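Local coordinates for protein esterase (Sinorhizobium meliloti 1021, PDB 4TX1) that probably hydrolyses acetyl esters of carbohydrates, and perhaps aryl esters, as a member of the SGNH (GDSL-like) hydrolase family, at residues 116-127 / 174-184. Numbering follows the deposited sequence.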
# COMPACT_ATOMS: atom_id res chain seq x y z
N VAL A 116 23.74 5.44 2.68
CA VAL A 116 23.81 6.87 2.96
C VAL A 116 22.68 7.62 2.24
O VAL A 116 22.21 8.59 2.75
CB VAL A 116 25.21 7.46 2.68
CG1 VAL A 116 25.51 7.42 1.24
CG2 VAL A 116 25.36 8.86 3.26
N LYS A 117 22.28 7.20 1.04
CA LYS A 117 21.10 7.80 0.42
C LYS A 117 19.84 7.60 1.26
O LYS A 117 18.99 8.48 1.31
CB LYS A 117 20.88 7.24 -0.96
CG LYS A 117 21.94 7.65 -1.94
CD LYS A 117 22.07 9.19 -2.10
CE LYS A 117 20.85 9.82 -2.70
NZ LYS A 117 20.96 11.35 -2.85
N GLY A 118 19.71 6.42 1.88
CA GLY A 118 18.57 6.17 2.77
C GLY A 118 18.64 7.10 3.98
O GLY A 118 17.61 7.67 4.42
N ILE A 119 19.83 7.27 4.59
CA ILE A 119 19.91 8.22 5.72
C ILE A 119 19.53 9.63 5.30
O ILE A 119 18.83 10.35 6.04
CB ILE A 119 21.34 8.23 6.32
CG1 ILE A 119 21.72 6.84 6.92
CG2 ILE A 119 21.47 9.32 7.39
CD1 ILE A 119 20.88 6.38 8.10
N GLU A 120 19.97 10.02 4.12
CA GLU A 120 19.57 11.29 3.53
C GLU A 120 18.07 11.49 3.47
O GLU A 120 17.53 12.54 3.85
CB GLU A 120 20.26 11.51 2.22
CG GLU A 120 19.97 12.88 1.58
CD GLU A 120 20.76 13.07 0.32
OE1 GLU A 120 21.01 14.23 -0.01
OE2 GLU A 120 21.12 12.12 -0.38
N ARG A 121 17.39 10.46 3.05
CA ARG A 121 15.95 10.51 3.02
C ARG A 121 15.35 10.66 4.44
O ARG A 121 14.48 11.43 4.62
CB ARG A 121 15.38 9.28 2.34
CG ARG A 121 13.89 9.19 2.41
CD ARG A 121 13.20 10.22 1.56
NE ARG A 121 11.79 9.91 1.44
CZ ARG A 121 10.83 10.79 1.48
NH1 ARG A 121 11.08 12.05 1.63
NH2 ARG A 121 9.61 10.35 1.41
N LEU A 122 15.86 9.89 5.41
CA LEU A 122 15.41 9.99 6.76
C LEU A 122 15.62 11.42 7.29
O LEU A 122 14.77 11.97 7.97
CB LEU A 122 16.08 8.95 7.68
CG LEU A 122 15.83 7.48 7.27
CD1 LEU A 122 16.58 6.57 8.26
CD2 LEU A 122 14.36 7.10 7.23
N VAL A 123 16.79 12.00 7.00
CA VAL A 123 17.04 13.37 7.49
C VAL A 123 15.95 14.28 6.94
O VAL A 123 15.40 15.11 7.65
CB VAL A 123 18.46 13.86 7.09
CG1 VAL A 123 18.58 15.35 7.45
CG2 VAL A 123 19.48 12.97 7.84
N ASN A 124 15.71 14.18 5.64
CA ASN A 124 14.68 15.06 5.02
C ASN A 124 13.26 14.85 5.59
O ASN A 124 12.51 15.81 5.70
CB ASN A 124 14.69 14.84 3.50
CG ASN A 124 15.93 15.48 2.84
OD1 ASN A 124 16.30 16.63 3.20
ND2 ASN A 124 16.58 14.75 1.95
N LEU A 125 12.93 13.60 5.96
CA LEU A 125 11.65 13.31 6.60
C LEU A 125 11.53 14.06 7.92
O LEU A 125 10.45 14.52 8.29
CB LEU A 125 11.42 11.78 6.77
CG LEU A 125 11.13 11.09 5.44
CD1 LEU A 125 11.27 9.56 5.71
CD2 LEU A 125 9.73 11.45 4.91
N VAL A 126 12.63 14.16 8.68
CA VAL A 126 12.61 14.87 9.93
C VAL A 126 12.41 16.39 9.63
O VAL A 126 11.54 17.05 10.29
CB VAL A 126 13.91 14.67 10.75
CG1 VAL A 126 13.86 15.56 11.98
CG2 VAL A 126 14.06 13.19 11.16
N ARG A 127 13.18 16.88 8.69
CA ARG A 127 13.22 18.29 8.45
C ARG A 127 11.92 18.80 7.86
O ARG A 127 11.61 19.95 7.99
CB ARG A 127 14.37 18.60 7.55
CG ARG A 127 15.68 18.22 8.19
CD ARG A 127 16.53 19.41 8.35
NE ARG A 127 17.66 19.29 9.25
CZ ARG A 127 18.90 19.24 8.84
NH1 ARG A 127 19.16 19.21 7.56
NH2 ARG A 127 19.87 19.21 9.70
N LEU A 174 31.24 8.01 4.55
CA LEU A 174 30.07 8.46 3.81
C LEU A 174 29.08 9.16 4.74
O LEU A 174 28.54 10.20 4.36
CB LEU A 174 29.41 7.30 3.09
CG LEU A 174 30.12 6.66 1.91
CD1 LEU A 174 29.26 5.52 1.35
CD2 LEU A 174 30.45 7.74 0.88
N TYR A 175 28.81 8.59 5.94
CA TYR A 175 27.87 9.22 6.85
C TYR A 175 28.42 10.56 7.36
O TYR A 175 27.71 11.51 7.56
CB TYR A 175 27.53 8.34 8.06
CG TYR A 175 26.55 7.21 7.77
CD1 TYR A 175 26.29 6.76 6.51
CD2 TYR A 175 25.98 6.51 8.81
CE1 TYR A 175 25.39 5.67 6.28
CE2 TYR A 175 25.09 5.47 8.62
CZ TYR A 175 24.78 5.04 7.35
OH TYR A 175 23.96 3.94 7.04
N ARG A 176 29.74 10.58 7.65
CA ARG A 176 30.35 11.81 8.13
C ARG A 176 30.23 12.93 7.08
O ARG A 176 29.91 14.06 7.43
CB ARG A 176 31.85 11.57 8.46
CG ARG A 176 32.60 12.82 9.00
CD ARG A 176 34.10 12.56 9.19
NE ARG A 176 34.38 11.47 10.11
CZ ARG A 176 34.85 10.25 9.79
NH1 ARG A 176 35.23 9.93 8.54
NH2 ARG A 176 35.02 9.36 10.77
N ASP A 177 30.51 12.58 5.83
CA ASP A 177 30.40 13.51 4.65
C ASP A 177 28.96 14.01 4.54
O ASP A 177 28.70 15.19 4.41
CB ASP A 177 30.79 12.87 3.37
CG ASP A 177 32.30 12.63 3.23
OD1 ASP A 177 33.09 13.09 4.03
OD2 ASP A 177 32.62 11.88 2.29
N LEU A 178 27.98 13.10 4.66
CA LEU A 178 26.55 13.51 4.66
C LEU A 178 26.16 14.46 5.75
O LEU A 178 25.43 15.44 5.52
CB LEU A 178 25.64 12.22 4.63
CG LEU A 178 24.15 12.53 4.42
CD1 LEU A 178 23.83 12.97 3.01
CD2 LEU A 178 23.22 11.32 4.87
N ALA A 179 26.61 14.19 7.00
CA ALA A 179 26.30 14.96 8.17
C ALA A 179 26.79 16.38 7.93
O ALA A 179 26.08 17.34 8.22
CB ALA A 179 26.96 14.35 9.39
N ASP A 180 27.98 16.44 7.35
CA ASP A 180 28.58 17.78 7.04
C ASP A 180 27.75 18.52 5.97
O ASP A 180 27.45 19.70 6.15
CB ASP A 180 30.05 17.58 6.61
CG ASP A 180 30.79 18.93 6.39
OD1 ASP A 180 30.57 19.90 7.19
OD2 ASP A 180 31.54 19.02 5.41
N GLU A 181 27.32 17.81 4.93
CA GLU A 181 26.52 18.33 3.82
C GLU A 181 25.17 18.81 4.30
O GLU A 181 24.73 19.90 3.96
CB GLU A 181 26.46 17.27 2.75
CG GLU A 181 25.72 17.64 1.48
CD GLU A 181 25.28 16.38 0.73
OE1 GLU A 181 24.12 16.37 0.22
OE2 GLU A 181 26.09 15.37 0.71
N LEU A 182 24.57 18.10 5.27
CA LEU A 182 23.26 18.40 5.74
C LEU A 182 23.17 19.08 7.10
O LEU A 182 22.08 19.21 7.65
CB LEU A 182 22.42 17.06 5.80
CG LEU A 182 22.24 16.26 4.50
CD1 LEU A 182 21.37 15.01 4.76
CD2 LEU A 182 21.66 17.14 3.41
N ASP A 183 24.28 19.53 7.67
CA ASP A 183 24.18 20.12 8.98
C ASP A 183 23.61 19.29 10.07
O ASP A 183 22.76 19.74 10.86
CB ASP A 183 23.33 21.37 8.91
CG ASP A 183 24.13 22.54 9.16
OD1 ASP A 183 24.89 22.90 8.23
OD2 ASP A 183 24.05 23.01 10.33
N CYS A 184 24.07 18.06 10.14
CA CYS A 184 23.72 17.14 11.19
C CYS A 184 25.02 16.87 11.98
O CYS A 184 26.14 16.98 11.42
CB CYS A 184 23.34 15.76 10.55
SG CYS A 184 21.75 15.83 9.75
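V116, I119 and E120 close around L178, while R127 reaches L182. The packing is tight round L178 and Y175. In L178, an extended first torsion (chi1 -172°) swings CG toward helix 116-127, and chi2 of 73° turns CD2 to 3.6 Å from V116 O. V116 CG2 lies 3.6 Å from L178 CB, the side chains passing in opposite directions. I119 CG1 meets the Y175 ring obliquely, in an off-centre CH-pi contact 4.1 Å from the centroid. The Y175 hydroxyl bonds to L99 O, fixing the ring's far end. With an alanine at Y175, I119 would probably lose its ring support and L99 O its hydroxyl partner. The solvent side is looser. E120 OE1 and E181 OE1 stand 3.8 Å apart, and K117 NZ pairs with E120 OE2 at 2.6 Å, probably easing the repulsion. The exposed R127 guanidinium grips L182 O end-on, with NH1 at 2.9 Å and NH2 at 3.0 Å. This ties R127 to the Schellman motif at D183. The helices cross at -30° on one side of the SGNH fold's parallel sheet. V123, Y175 and C184 rest on strand 140-145, V126 on strand 94-98, and L122 and L125 on helix 78-89.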